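Local coordinates for peptidoglycan-recognition protein (PDB 5XZ3) that probably recognises bacterial peptidoglycan as an innate immune receptor of the honeybee, using a domain of the N-acetylmuramoyl-L-alanine amidase family, at residues P32-H37 and E139-I144; H38-E43 and I108-N113; G71-I76 and K101-A106; H94-N99 and Q148-L153. One frame throughout, in Å; residues are numbered along the deposited sequence.

Contact 1: P32-H37 and E139-I144; sequences PYVIIH and EDVRVI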
loop_
_atom_site.group_PDB
_atom_site.type_symbol
_atom_site.label_atom_id
_atom_site.label_comp_id
_atom_site.label_asym_id
_atom_site.label_seq_id
_atom_site.Cartn_x
_atom_site.Cartn_y
_atom_site.Cartn_z
ATOM N N PRO A 32 -8.148 -1.746 -11.616
ATOM C CA PRO A 32 -9.281 -0.823 -11.390
ATOM C C PRO A 32 -9.383 -0.166 -10.014
ATOM O O PRO A 32 -10.050 0.868 -9.913
ATOM C CB PRO A 32 -10.519 -1.690 -11.637
ATOM C CG PRO A 32 -10.067 -3.095 -11.442
ATOM C CD PRO A 32 -8.603 -3.141 -11.799
ATOM N N TYR A 33 -8.758 -0.752 -8.986
ATOM C CA TYR A 33 -8.885 -0.248 -7.603
ATOM C C TYR A 33 -7.549 -0.069 -6.901
ATOM O O TYR A 33 -6.614 -0.811 -7.151
ATOM C CB TYR A 33 -9.736 -1.217 -6.752
ATOM C CG TYR A 33 -11.187 -1.232 -7.150
ATOM C CD1 TYR A 33 -12.063 -0.265 -6.659
ATOM C CD2 TYR A 33 -11.692 -2.213 -8.016
ATOM C CE1 TYR A 33 -13.407 -0.268 -7.022
ATOM C CE2 TYR A 33 -13.030 -2.225 -8.382
ATOM C CZ TYR A 33 -13.878 -1.241 -7.880
ATOM O OH TYR A 33 -15.208 -1.219 -8.235
ATOM N N VAL A 34 -7.487 0.921 -6.007
ATOM C CA VAL A 34 -6.419 1.023 -5.009
ATOM C C VAL A 34 -7.087 0.952 -3.627
ATOM O O VAL A 34 -8.045 1.687 -3.369
ATOM C CB VAL A 34 -5.635 2.355 -5.151
ATOM C CG1 VAL A 34 -4.657 2.548 -3.987
ATOM C CG2 VAL A 34 -4.855 2.380 -6.467
ATOM N N ILE A 35 -6.624 0.052 -2.762
ATOM C CA ILE A 35 -7.206 -0.061 -1.408
ATOM C C ILE A 35 -6.224 0.551 -0.389
ATOM O O ILE A 35 -5.053 0.160 -0.319
ATOM C CB ILE A 35 -7.525 -1.525 -0.996
ATOM C CG1 ILE A 35 -8.073 -2.382 -2.158
ATOM C CG2 ILE A 35 -8.385 -1.582 0.282
ATOM C CD1 ILE A 35 -9.416 -2.030 -2.743
ATOM N N ILE A 36 -6.697 1.494 0.417
ATOM C CA ILE A 36 -5.825 2.106 1.416
ATOM C C ILE A 36 -6.041 1.359 2.734
ATOM O O ILE A 36 -7.172 1.208 3.170
ATOM C CB ILE A 36 -6.117 3.620 1.598
ATOM C CG1 ILE A 36 -5.968 4.390 0.257
ATOM C CG2 ILE A 36 -5.234 4.231 2.709
ATOM C CD1 ILE A 36 -4.601 4.268 -0.426
ATOM N N HIS A 37 -4.942 0.897 3.333
ATOM C CA HIS A 37 -4.967 0.218 4.627
ATOM C C HIS A 37 -4.025 0.903 5.594
ATOM O O HIS A 37 -3.174 1.710 5.186
ATOM C CB HIS A 37 -4.535 -1.249 4.483
ATOM C CG HIS A 37 -5.604 -2.157 3.934
ATOM N ND1 HIS A 37 -6.679 -2.586 4.688
ATOM C CD2 HIS A 37 -5.738 -2.743 2.722
ATOM C CE1 HIS A 37 -7.423 -3.406 3.966
ATOM N NE2 HIS A 37 -6.875 -3.518 2.767
ATOM N N GLU A 139 -6.910 4.627 -15.919
ATOM C CA GLU A 139 -7.112 6.078 -15.963
ATOM C C GLU A 139 -8.236 6.552 -15.010
ATOM O O GLU A 139 -8.176 7.656 -14.475
ATOM C CB GLU A 139 -7.393 6.524 -17.409
ATOM C CG GLU A 139 -7.405 8.044 -17.649
ATOM C CD GLU A 139 -8.735 8.713 -17.295
ATOM O OE1 GLU A 139 -8.748 9.943 -17.073
ATOM O OE2 GLU A 139 -9.779 8.012 -17.203
ATOM N N ASP A 140 -9.257 5.723 -14.825
ATOM C CA ASP A 140 -10.357 6.038 -13.915
ATOM C C ASP A 140 -10.285 5.165 -12.639
ATOM O O ASP A 140 -11.315 4.707 -12.129
ATOM C CB ASP A 140 -11.716 5.909 -14.654
ATOM C CG ASP A 140 -11.988 4.488 -15.185
ATOM O OD1 ASP A 140 -11.251 3.527 -14.863
ATOM O OD2 ASP A 140 -12.969 4.316 -15.931
ATOM N N VAL A 141 -9.063 4.956 -12.134
ATOM C CA VAL A 141 -8.818 4.106 -10.963
ATOM C C VAL A 141 -9.608 4.643 -9.762
ATOM O O VAL A 141 -9.724 5.851 -9.570
ATOM C CB VAL A 141 -7.300 3.924 -10.644
ATOM C CG1 VAL A 141 -6.641 5.219 -10.172
ATOM C CG2 VAL A 141 -7.064 2.804 -9.622
ATOM N N ARG A 142 -10.167 3.717 -8.989
ATOM C CA ARG A 142 -11.024 4.042 -7.856
ATOM C C ARG A 142 -10.255 3.766 -6.558
ATOM O O ARG A 142 -9.794 2.651 -6.333
ATOM C CB ARG A 142 -12.311 3.207 -7.939
ATOM C CG ARG A 142 -13.077 3.451 -9.247
ATOM C CD ARG A 142 -14.337 2.601 -9.427
ATOM N NE ARG A 142 -15.455 3.061 -8.601
ATOM C CZ ARG A 142 -16.190 4.153 -8.829
ATOM N NH1 ARG A 142 -17.174 4.461 -7.996
ATOM N NH2 ARG A 142 -15.940 4.957 -9.870
ATOM N N VAL A 143 -10.087 4.798 -5.740
ATOM C CA VAL A 143 -9.357 4.670 -4.499
ATOM C C VAL A 143 -10.386 4.570 -3.395
ATOM O O VAL A 143 -11.299 5.402 -3.313
ATOM C CB VAL A 143 -8.403 5.864 -4.235
ATOM C CG1 VAL A 143 -7.679 5.694 -2.905
ATOM C CG2 VAL A 143 -7.395 6.018 -5.368
ATOM N N ILE A 144 -10.237 3.546 -2.557
ATOM C CA ILE A 144 -11.167 3.309 -1.455
ATOM C C ILE A 144 -10.408 2.898 -0.215
ATOM O O ILE A 144 -9.290 2.370 -0.316
ATOM C CB ILE A 144 -12.208 2.194 -1.796
ATOM C CG1 ILE A 144 -11.513 0.925 -2.334
ATOM C CG2 ILE A 144 -13.258 2.712 -2.780
ATOM C CD1 ILE A 144 -12.434 -0.283 -2.453
HETATM O O HOH W 1 -11.533 1.688 -12.119
#
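Tyr33 and Arg142 leave the same face of the sheet and run side by side, the aromatic ring flanked by the aliphatic part of the arginine. CD1 of Tyr33 stands 3.7 Å from CB of Arg142, and its CE1 lies 3.9 Å from Arg142 CD. The guanidinium plane is turned 89° to the ring and meets CE1 at its edge, which rules out a stack. Both polar ends converge on the chain terminus: Pro173 OXT takes a hydrogen bond from Tyr33 OH and a salt bridge from Arg142 NE, while Arg142 NH1 bonds to Thr172 O.

Further along this face Ile35 and Ile144 also point the same way, and their CD1 atoms meet at a tight 3.5 Å. In Ile144, CG1 sits between the backbone N and the carbonyl carbon (chi1 50°), and an anti second torsion brings its CD1 to Ile35.

Strands 31-38 and 141-145 are parallel neighbours, the latter an outermost strand of the mixed sheet at the heart of this amidase-like fold. Over residues 32-37 and 141-144 the axes approach to 4.6 Å at 23°. Four backbone bonds form the ladder: Arg142 N to Pro32 O, Val34 N to Arg142 O, Ile144 N to Val34 O, and Ile36 N to Ile144 O. On the other face, Val34 CG2 touches Val141 CG2 at 3.9 Å, and Ile36 CG1 approaches Val143 CG1 at 3.8 Å; helix 118-133 packs on Val141 and Val143.

Contact 2: H38-E43 and I108-N113; sequences HTVSLE and IGNFQN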
loop_
_atom_site.group_PDB
_atom_site.type_symbol
_atom_site.label_atom_id
_atom_site.label_comp_id
_atom_site.label_asym_id
_atom_site.label_seq_id
_atom_site.Cartn_x
_atom_site.Cartn_y
_atom_site.Cartn_z
ATOM N N HIS A 38 -4.194 0.592 6.881
ATOM C CA HIS A 38 -3.120 0.814 7.865
ATOM C C HIS A 38 -2.649 -0.559 8.357
ATOM O O HIS A 38 -3.393 -1.534 8.234
ATOM C CB HIS A 38 -3.508 1.807 8.982
ATOM C CG HIS A 38 -4.587 1.332 9.924
ATOM N ND1 HIS A 38 -4.857 1.987 11.107
ATOM C CD2 HIS A 38 -5.449 0.281 9.871
ATOM C CE1 HIS A 38 -5.848 1.371 11.736
ATOM N NE2 HIS A 38 -6.226 0.333 11.006
ATOM N N THR A 39 -1.412 -0.646 8.851
ATOM C CA THR A 39 -0.844 -1.954 9.196
ATOM C C THR A 39 -1.131 -2.366 10.637
ATOM O O THR A 39 -0.943 -3.532 10.987
ATOM C CB THR A 39 0.684 -2.009 8.978
ATOM O OG1 THR A 39 1.321 -1.052 9.834
ATOM C CG2 THR A 39 1.052 -1.713 7.513
ATOM N N VAL A 40 -1.572 -1.410 11.461
ATOM C CA VAL A 40 -1.773 -1.601 12.912
ATOM C C VAL A 40 -0.485 -2.183 13.543
ATOM O O VAL A 40 -0.521 -2.977 14.476
ATOM C CB VAL A 40 -3.013 -2.480 13.251
ATOM C CG1 VAL A 40 -3.487 -2.231 14.684
ATOM C CG2 VAL A 40 -4.162 -2.229 12.286
ATOM N N SER A 41 0.655 -1.808 12.983
ATOM C CA SER A 41 1.934 -2.311 13.452
ATOM C C SER A 41 2.698 -1.121 13.988
ATOM O O SER A 41 2.236 0.021 13.868
ATOM C CB SER A 41 2.684 -3.033 12.320
ATOM O OG SER A 41 3.140 -2.119 11.320
ATOM N N LEU A 42 3.853 -1.385 14.600
ATOM C CA LEU A 42 4.688 -0.324 15.125
ATOM C C LEU A 42 5.090 0.644 14.021
ATOM O O LEU A 42 5.496 0.227 12.940
ATOM C CB LEU A 42 5.927 -0.889 15.840
ATOM C CG LEU A 42 5.853 -1.034 17.364
ATOM C CD1 LEU A 42 7.041 -1.834 17.876
ATOM C CD2 LEU A 42 5.777 0.309 18.077
ATOM N N GLU A 43 4.927 1.929 14.313
ATOM C CA GLU A 43 5.359 3.012 13.447
ATOM C C GLU A 43 6.871 3.036 13.273
ATOM O O GLU A 43 7.621 2.540 14.122
ATOM C CB GLU A 43 4.927 4.340 14.034
ATOM C CG GLU A 43 3.576 4.831 13.570
ATOM C CD GLU A 43 3.300 6.243 14.037
ATOM O OE1 GLU A 43 2.208 6.467 14.579
ATOM O OE2 GLU A 43 4.169 7.136 13.888
ATOM N N ILE A 108 2.108 2.483 7.486
ATOM C CA ILE A 108 2.667 1.760 8.636
ATOM C C ILE A 108 2.298 2.527 9.910
ATOM O O ILE A 108 2.742 3.632 10.120
ATOM C CB ILE A 108 4.194 1.543 8.489
ATOM C CG1 ILE A 108 4.484 0.625 7.280
ATOM C CG2 ILE A 108 4.798 0.942 9.765
ATOM C CD1 ILE A 108 5.891 0.773 6.727
ATOM N N GLY A 109 1.437 1.930 10.719
ATOM C CA GLY A 109 1.028 2.534 11.969
ATOM C C GLY A 109 -0.419 2.252 12.227
ATOM O O GLY A 109 -1.031 1.412 11.547
ATOM N N ASN A 110 -0.959 2.951 13.222
ATOM C CA ASN A 110 -2.368 2.870 13.559
ATOM C C ASN A 110 -2.908 4.275 13.428
ATOM O O ASN A 110 -2.538 5.163 14.207
ATOM C CB ASN A 110 -2.532 2.358 15.001
ATOM C CG ASN A 110 -3.982 2.180 15.415
ATOM O OD1 ASN A 110 -4.900 2.810 14.877
ATOM N ND2 ASN A 110 -4.192 1.322 16.407
ATOM N N PHE A 111 -3.786 4.469 12.445
ATOM C CA PHE A 111 -4.351 5.795 12.150
ATOM C C PHE A 111 -5.853 5.935 12.462
ATOM O O PHE A 111 -6.550 6.776 11.890
ATOM C CB PHE A 111 -3.918 6.270 10.734
ATOM C CG PHE A 111 -2.419 6.259 10.553
ATOM C CD1 PHE A 111 -1.629 7.332 11.025
ATOM C CD2 PHE A 111 -1.776 5.143 9.996
ATOM C CE1 PHE A 111 -0.238 7.303 10.911
ATOM C CE2 PHE A 111 -0.381 5.108 9.888
ATOM C CZ PHE A 111 0.386 6.186 10.337
ATOM N N GLN A 112 -6.328 5.131 13.424
ATOM C CA GLN A 112 -7.700 5.251 13.934
ATOM C C GLN A 112 -7.924 6.555 14.686
ATOM O O GLN A 112 -8.952 7.225 14.492
ATOM C CB GLN A 112 -8.066 4.056 14.837
ATOM C CG GLN A 112 -9.453 4.121 15.499
ATOM C CD GLN A 112 -10.646 4.181 14.534
ATOM O OE1 GLN A 112 -11.752 4.541 14.942
ATOM N NE2 GLN A 112 -10.437 3.830 13.270
ATOM N N ASN A 113 -6.950 6.906 15.529
ATOM C CA ASN A 113 -7.070 8.061 16.421
ATOM C C ASN A 113 -6.047 9.174 16.193
ATOM O O ASN A 113 -5.957 10.120 17.001
ATOM C CB ASN A 113 -7.026 7.595 17.887
ATOM C CG ASN A 113 -8.186 6.692 18.241
ATOM O OD1 ASN A 113 -9.350 7.019 17.993
ATOM N ND2 ASN A 113 -7.873 5.539 18.810
HETATM O O HOH W 2 0.523 4.378 14.889
#
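His38 meets Gly109, Asn110 and Phe111 from CB along the ND1 side of its ring. CB lies 3.6 Å from Gly109 O and also touches the edge of the Phe111 ring, 3.9 Å from CD2. CG falls between the backbone N and the carbonyl carbon (chi1 67°), a rotation that presents the ring to the segment 108-113. ND1 then accepts the backbone N-H of Phe111 at 3.0 Å, with an angle of 168° at the hydrogen and the donor only 2° out of the ring plane. Beyond it, CE1 comes 3.6 Å from Asn110 OD1, which itself accepts from Gln112 N in an Asx turn. Val40 CG2 lies over one face of the imidazole, toward the rim.

The loops that follow the neighbouring strands 31-38 and 102-107 are tied further by Thr39 OG1, which accepts from Gly109 N at 3.1 Å and pairs with Ser41 OG, and by Val40 N, bonded to Gly109 O from above the carbonyl plane. Water 2 links Glu43 OE1 to Asn110 N, and Lys114 forms a salt bridge with the same carboxylate oxygen. Chemically, two of the three direct bonds across the contact end on side-chain acceptors: the Gly109 and Phe111 N-H groups are taken by a hydroxyl and an imidazole, and that of Gln112 by the segment's own Asn110.

Contact 3: G71-I76 and K101-A106; sequences GYSFLI and KSISIA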
loop_
_atom_site.group_PDB
_atom_site.type_symbol
_atom_site.label_atom_id
_atom_site.label_comp_id
_atom_site.label_asym_id
_atom_site.label_seq_id
_atom_site.Cartn_x
_atom_site.Cartn_y
_atom_site.Cartn_z
ATOM N N GLY A 71 1.674 -9.402 2.321
ATOM C CA GLY A 71 0.313 -9.254 1.802
ATOM C C GLY A 71 0.016 -7.925 1.126
ATOM O O GLY A 71 -0.926 -7.831 0.321
ATOM N N TYR A 72 0.807 -6.896 1.451
ATOM C CA TYR A 72 0.547 -5.535 0.951
ATOM C C TYR A 72 1.325 -5.207 -0.319
ATOM O O TYR A 72 2.483 -5.601 -0.447
ATOM C CB TYR A 72 0.889 -4.505 2.027
ATOM C CG TYR A 72 0.129 -4.655 3.323
ATOM C CD1 TYR A 72 -1.260 -4.475 3.367
ATOM C CD2 TYR A 72 0.801 -4.942 4.523
ATOM C CE1 TYR A 72 -1.959 -4.560 4.559
ATOM C CE2 TYR A 72 0.103 -5.042 5.735
ATOM C CZ TYR A 72 -1.274 -4.859 5.735
ATOM O OH TYR A 72 -1.986 -4.945 6.918
ATOM N N SER A 73 0.703 -4.475 -1.252
ATOM C CA SER A 73 1.386 -4.144 -2.521
ATOM C C SER A 73 2.513 -3.150 -2.311
ATOM O O SER A 73 3.642 -3.376 -2.783
ATOM C CB SER A 73 0.403 -3.635 -3.584
ATOM O OG SER A 73 -0.726 -4.475 -3.587
ATOM N N PHE A 74 2.200 -2.077 -1.581
ATOM C CA PHE A 74 3.167 -1.060 -1.175
ATOM C C PHE A 74 2.937 -0.642 0.265
ATOM O O PHE A 74 1.806 -0.692 0.765
ATOM C CB PHE A 74 3.071 0.162 -2.083
ATOM C CG PHE A 74 3.414 -0.117 -3.511
ATOM C CD1 PHE A 74 4.753 -0.115 -3.934
ATOM C CD2 PHE A 74 2.411 -0.426 -4.436
ATOM C CE1 PHE A 74 5.092 -0.400 -5.268
ATOM C CE2 PHE A 74 2.747 -0.710 -5.761
ATOM C CZ PHE A 74 4.084 -0.682 -6.174
ATOM N N LEU A 75 4.003 -0.200 0.925
ATOM C CA LEU A 75 3.890 0.283 2.309
ATOM C C LEU A 75 4.461 1.699 2.373
ATOM O O LEU A 75 5.378 2.034 1.630
ATOM C CB LEU A 75 4.588 -0.660 3.300
ATOM C CG LEU A 75 4.000 -2.083 3.340
ATOM C CD1 LEU A 75 4.815 -2.987 2.420
ATOM C CD2 LEU A 75 3.997 -2.640 4.754
ATOM N N ILE A 76 3.871 2.531 3.228
ATOM C CA ILE A 76 4.305 3.919 3.397
ATOM C C ILE A 76 4.852 4.023 4.829
ATOM O O ILE A 76 4.137 3.760 5.785
ATOM C CB ILE A 76 3.141 4.935 3.180
ATOM C CG1 ILE A 76 2.380 4.731 1.845
ATOM C CG2 ILE A 76 3.607 6.389 3.358
ATOM C CD1 ILE A 76 3.178 4.800 0.548
ATOM N N LYS A 101 -7.983 -7.544 -8.201
ATOM C CA LYS A 101 -8.395 -6.359 -8.959
ATOM C C LYS A 101 -7.992 -5.041 -8.305
ATOM O O LYS A 101 -8.618 -4.002 -8.550
ATOM C CB LYS A 101 -9.905 -6.403 -9.255
ATOM C CG LYS A 101 -10.829 -6.562 -8.046
ATOM C CD LYS A 101 -12.290 -6.485 -8.498
ATOM C CE LYS A 101 -13.246 -6.716 -7.340
ATOM N NZ LYS A 101 -14.652 -6.857 -7.817
ATOM N N SER A 102 -6.939 -5.097 -7.482
ATOM C CA SER A 102 -6.468 -3.915 -6.744
ATOM C C SER A 102 -5.011 -4.058 -6.368
ATOM O O SER A 102 -4.461 -5.158 -6.370
ATOM C CB SER A 102 -7.300 -3.702 -5.460
ATOM O OG SER A 102 -7.091 -4.774 -4.538
ATOM N N ILE A 103 -4.384 -2.932 -6.060
ATOM C CA ILE A 103 -3.189 -2.944 -5.231
ATOM C C ILE A 103 -3.611 -2.374 -3.876
ATOM O O ILE A 103 -4.644 -1.688 -3.782
ATOM C CB ILE A 103 -2.031 -2.132 -5.845
ATOM C CG1 ILE A 103 -2.477 -0.720 -6.190
ATOM C CG2 ILE A 103 -1.433 -2.844 -7.085
ATOM C CD1 ILE A 103 -1.421 0.309 -5.865
ATOM N N SER A 104 -2.836 -2.668 -2.840
ATOM C CA SER A 104 -3.045 -2.019 -1.561
ATOM C C SER A 104 -1.893 -1.088 -1.226
ATOM O O SER A 104 -0.737 -1.341 -1.604
ATOM C CB SER A 104 -3.273 -3.039 -0.449
ATOM O OG SER A 104 -2.184 -3.970 -0.364
ATOM N N ILE A 105 -2.217 0.011 -0.542
ATOM C CA ILE A 105 -1.196 0.925 -0.043
ATOM C C ILE A 105 -1.394 0.940 1.472
ATOM O O ILE A 105 -2.448 1.371 1.961
ATOM C CB ILE A 105 -1.320 2.341 -0.636
ATOM C CG1 ILE A 105 -1.186 2.298 -2.186
ATOM C CG2 ILE A 105 -0.282 3.273 0.002
ATOM C CD1 ILE A 105 -1.379 3.625 -2.918
ATOM N N ALA A 106 -0.399 0.431 2.194
ATOM C CA ALA A 106 -0.537 0.277 3.626
ATOM C C ALA A 106 0.341 1.295 4.329
ATOM O O ALA A 106 1.566 1.264 4.216
ATOM C CB ALA A 106 -0.197 -1.148 4.086
#
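The ring of Tyr72 carries Ala106 on one face and Ser104 at its edge. The Ala106 CB methyl sits 3.7 Å from the ring centroid and 16° off the normal, a CH-pi contact, while Ser104 OG lies near the ring plane, 3.9 Å from Tyr72 CD1. The Phe74 ring is met at its edge by Ile103, whose CD1 is 4.2 Å from Phe74 CD2; Trp88 packs edge-to-face against the same phenylalanine, and Leu127 of helix 118-133 touches it as well.

Ser73, between the two aromatic residues, exchanges bonds with Ser104. Ser73 N donates to Ser104 OG at 3.1 Å, and Ser104 N donates to Ser73 OG at 2.9 Å, both nearly straight. With Ser104 OG held between its own backbone N and carbonyl carbon (chi1 56°), the hydroxyl is aimed back at the incoming chain.

From here the strands run parallel as neighbours in the middle of the mixed sheet, the axes of 74-76 and 102-106 lying 4.6 Å apart at 19°. Phe74 N bonds to Ser104 O, Ala106 N to Phe74 O, and Ile76 N to Ala106 O. On the face of Phe74, Ile76 CG1 meets Ile105 CG2 at 3.6 Å. The chemistry implies that the hydroxyl pair extends the hydrogen bonding beyond the start of strand 74-76: two buried backbone N-H groups are satisfied by side chains, amid otherwise largely apolar packing.

Contact 4: H94-N99 and Q148-L153; sequences HTYGYN and QVIATL. With SO4 (sulfate ion), chain E.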
loop_
_atom_site.group_PDB
_atom_site.type_symbol
_atom_site.label_atom_id
_atom_site.label_comp_id
_atom_site.label_asym_id
_atom_site.label_seq_id
_atom_site.Cartn_x
_atom_site.Cartn_y
_atom_site.Cartn_z
ATOM N N HIS A 94 -4.592 -8.837 1.030
ATOM C CA HIS A 94 -4.880 -7.678 1.850
ATOM C C HIS A 94 -6.379 -7.389 1.976
ATOM O O HIS A 94 -6.805 -6.879 3.001
ATOM C CB HIS A 94 -4.161 -6.435 1.285
ATOM C CG HIS A 94 -4.331 -6.265 -0.191
ATOM N ND1 HIS A 94 -5.443 -5.666 -0.748
ATOM C CD2 HIS A 94 -3.537 -6.624 -1.224
ATOM C CE1 HIS A 94 -5.325 -5.666 -2.062
ATOM N NE2 HIS A 94 -4.171 -6.229 -2.375
ATOM N N THR A 95 -7.166 -7.686 0.946
ATOM C CA THR A 95 -8.596 -7.277 0.913
ATOM C C THR A 95 -9.493 -8.381 0.310
ATOM O O THR A 95 -9.501 -8.573 -0.903
ATOM C CB THR A 95 -8.760 -5.947 0.125
ATOM O OG1 THR A 95 -7.766 -5.004 0.559
ATOM C CG2 THR A 95 -10.151 -5.326 0.354
ATOM N N TYR A 96 -10.258 -9.088 1.154
ATOM C CA TYR A 96 -11.165 -10.148 0.670
ATOM C C TYR A 96 -12.043 -9.673 -0.482
ATOM O O TYR A 96 -12.694 -8.618 -0.390
ATOM C CB TYR A 96 -12.083 -10.696 1.778
ATOM C CG TYR A 96 -11.371 -11.191 3.005
ATOM C CD1 TYR A 96 -10.433 -12.230 2.918
ATOM C CD2 TYR A 96 -11.641 -10.631 4.266
ATOM C CE1 TYR A 96 -9.767 -12.681 4.048
ATOM C CE2 TYR A 96 -10.983 -11.084 5.408
ATOM C CZ TYR A 96 -10.047 -12.107 5.280
ATOM O OH TYR A 96 -9.374 -12.569 6.386
ATOM N N GLY A 97 -12.008 -10.441 -1.572
ATOM C CA GLY A 97 -12.812 -10.167 -2.763
ATOM C C GLY A 97 -12.170 -9.170 -3.723
ATOM O O GLY A 97 -12.693 -8.961 -4.817
ATOM N N TYR A 98 -11.052 -8.562 -3.321
ATOM C CA TYR A 98 -10.419 -7.498 -4.130
ATOM C C TYR A 98 -8.963 -7.756 -4.532
ATOM O O TYR A 98 -8.388 -6.982 -5.313
ATOM C CB TYR A 98 -10.529 -6.150 -3.407
ATOM C CG TYR A 98 -11.878 -5.529 -3.622
ATOM C CD1 TYR A 98 -12.997 -5.970 -2.897
ATOM C CD2 TYR A 98 -12.053 -4.542 -4.587
ATOM C CE1 TYR A 98 -14.258 -5.436 -3.126
ATOM C CE2 TYR A 98 -13.307 -3.973 -4.811
ATOM C CZ TYR A 98 -14.398 -4.426 -4.081
ATOM O OH TYR A 98 -15.627 -3.876 -4.312
ATOM N N ASN A 99 -8.370 -8.831 -4.010
ATOM C CA ASN A 99 -6.933 -9.088 -4.217
ATOM C C ASN A 99 -6.528 -9.217 -5.697
ATOM O O ASN A 99 -5.394 -8.919 -6.040
ATOM C CB ASN A 99 -6.450 -10.312 -3.423
ATOM C CG ASN A 99 -6.453 -10.066 -1.922
ATOM O OD1 ASN A 99 -6.050 -8.996 -1.447
ATOM N ND2 ASN A 99 -6.933 -11.052 -1.165
ATOM N N GLN A 148 -14.530 0.346 3.307
ATOM C CA GLN A 148 -15.599 0.470 2.307
ATOM C C GLN A 148 -15.990 -0.856 1.648
ATOM O O GLN A 148 -17.055 -0.946 1.041
ATOM C CB GLN A 148 -15.180 1.483 1.207
ATOM C CG GLN A 148 -15.018 2.889 1.757
ATOM C CD GLN A 148 -14.648 3.903 0.689
ATOM O OE1 GLN A 148 -13.483 4.250 0.553
ATOM N NE2 GLN A 148 -15.647 4.379 -0.077
ATOM N N VAL A 149 -15.136 -1.877 1.756
ATOM C CA VAL A 149 -15.397 -3.174 1.102
ATOM C C VAL A 149 -15.304 -4.440 1.976
ATOM O O VAL A 149 -15.833 -5.471 1.579
ATOM C CB VAL A 149 -14.553 -3.357 -0.191
ATOM C CG1 VAL A 149 -15.039 -2.401 -1.264
ATOM C CG2 VAL A 149 -13.074 -3.149 0.064
ATOM N N ILE A 150 -14.621 -4.378 3.123
ATOM C CA ILE A 150 -14.571 -5.514 4.064
ATOM C C ILE A 150 -14.898 -5.074 5.490
ATOM O O ILE A 150 -14.946 -3.860 5.767
ATOM C CB ILE A 150 -13.220 -6.273 4.021
ATOM C CG1 ILE A 150 -12.050 -5.337 4.352
ATOM C CG2 ILE A 150 -13.046 -6.950 2.657
ATOM C CD1 ILE A 150 -10.768 -6.039 4.780
ATOM N N ALA A 151 -15.119 -6.051 6.379
ATOM C CA ALA A 151 -15.453 -5.788 7.787
ATOM C C ALA A 151 -14.184 -5.428 8.553
ATOM O O ALA A 151 -13.491 -6.291 9.103
ATOM C CB ALA A 151 -16.180 -6.984 8.412
ATOM N N THR A 152 -13.859 -4.136 8.538
ATOM C CA THR A 152 -12.619 -3.599 9.129
ATOM C C THR A 152 -12.806 -2.106 9.418
ATOM O O THR A 152 -13.682 -1.454 8.839
ATOM C CB THR A 152 -11.386 -3.809 8.193
ATOM O OG1 THR A 152 -10.171 -3.514 8.894
ATOM C CG2 THR A 152 -11.454 -2.916 6.950
ATOM N N LEU A 153 -11.994 -1.572 10.319
ATOM C CA LEU A 153 -11.918 -0.133 10.487
ATOM C C LEU A 153 -10.734 0.452 9.715
ATOM O O LEU A 153 -10.601 1.658 9.647
ATOM C CB LEU A 153 -11.852 0.237 11.976
ATOM C CG LEU A 153 -13.059 -0.208 12.809
ATOM C CD1 LEU A 153 -12.856 0.230 14.251
ATOM C CD2 LEU A 153 -14.394 0.313 12.278
HETATM S S SO4 E . -9.598 -12.777 -3.178
HETATM O O1 SO4 E . -9.739 -11.415 -3.731
HETATM O O2 SO4 E . -10.414 -12.912 -1.947
HETATM O O3 SO4 E . -10.075 -13.733 -4.200
HETATM O O4 SO4 E . -8.188 -13.094 -2.826
HETATM O O HOH W 3 -15.260 -8.120 0.407
#
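Val149 and Ile150 meet Thr95, Tyr96 and Tyr98 in an apolar contact between two loops at the surface, with no direct hydrogen bond across it and only 256 Å² buried. CG2 of Val149 lies over one face of the Tyr98 ring, toward the rim, and also touches Thr95 CG2 at 3.7 Å, the valine and threonine side chains crossing at about a right angle. CG1 of Val149 sits by the phenol end, 3.5 Å from Tyr98 CZ. With CG1 of Ile150 between the backbone N and the carbonyl carbon (chi1 59°), its CG2 is anti to the carbonyl carbon and faces Tyr96; this methyl is 3.5 Å from Tyr96 O and also reaches Tyr96 CB. Water 3 supplies a polar link, donating to Tyr96 O at 2.7 Å and to Val149 O at 3.0 Å.

Residues 95-98 form a type II beta turn, closed by Tyr98 N on Thr95 O, with Gly97 at positive phi. Asn99 OD1 braces the turn by accepting from His94 N and Thr95 N, which arrive from opposite faces of its amide plane. Thr95 OG1 bonds His94 ND1 and also His37 NE2, probably near the groove that binds peptidoglycan in related proteins. The turn's outer side takes a sulfate, probably from the crystallisation liquor: Gly97 N donates to O2 at 3.0 Å, and Asn99 ND2 to O4 at 2.9 Å.

In the fold
Contacts 1 and 3 are buried and belong to one mixed sheet: strand 31-38 of contact 1 lies beside strand 102-107 of contact 3, with Ile35 N bonded to Ile103 O. Both rely on parallel backbone ladders and apolar side chains, contact 3 adding its serine pair. Contact 2 continues beyond the ends of strands 31-38 and 102-107, is partly buried, and exchanges strand regularity for imidazole, hydroxyl and water-mediated bonding. Contact 4, at the surface, joins loops by methyl groups and a water; its centre lies about 12 Å from that of contact 1, and Ile144 CD1 packs on Val149 CG1 between them. His94 likewise packs on Ser102 and Ser104 of contact 3.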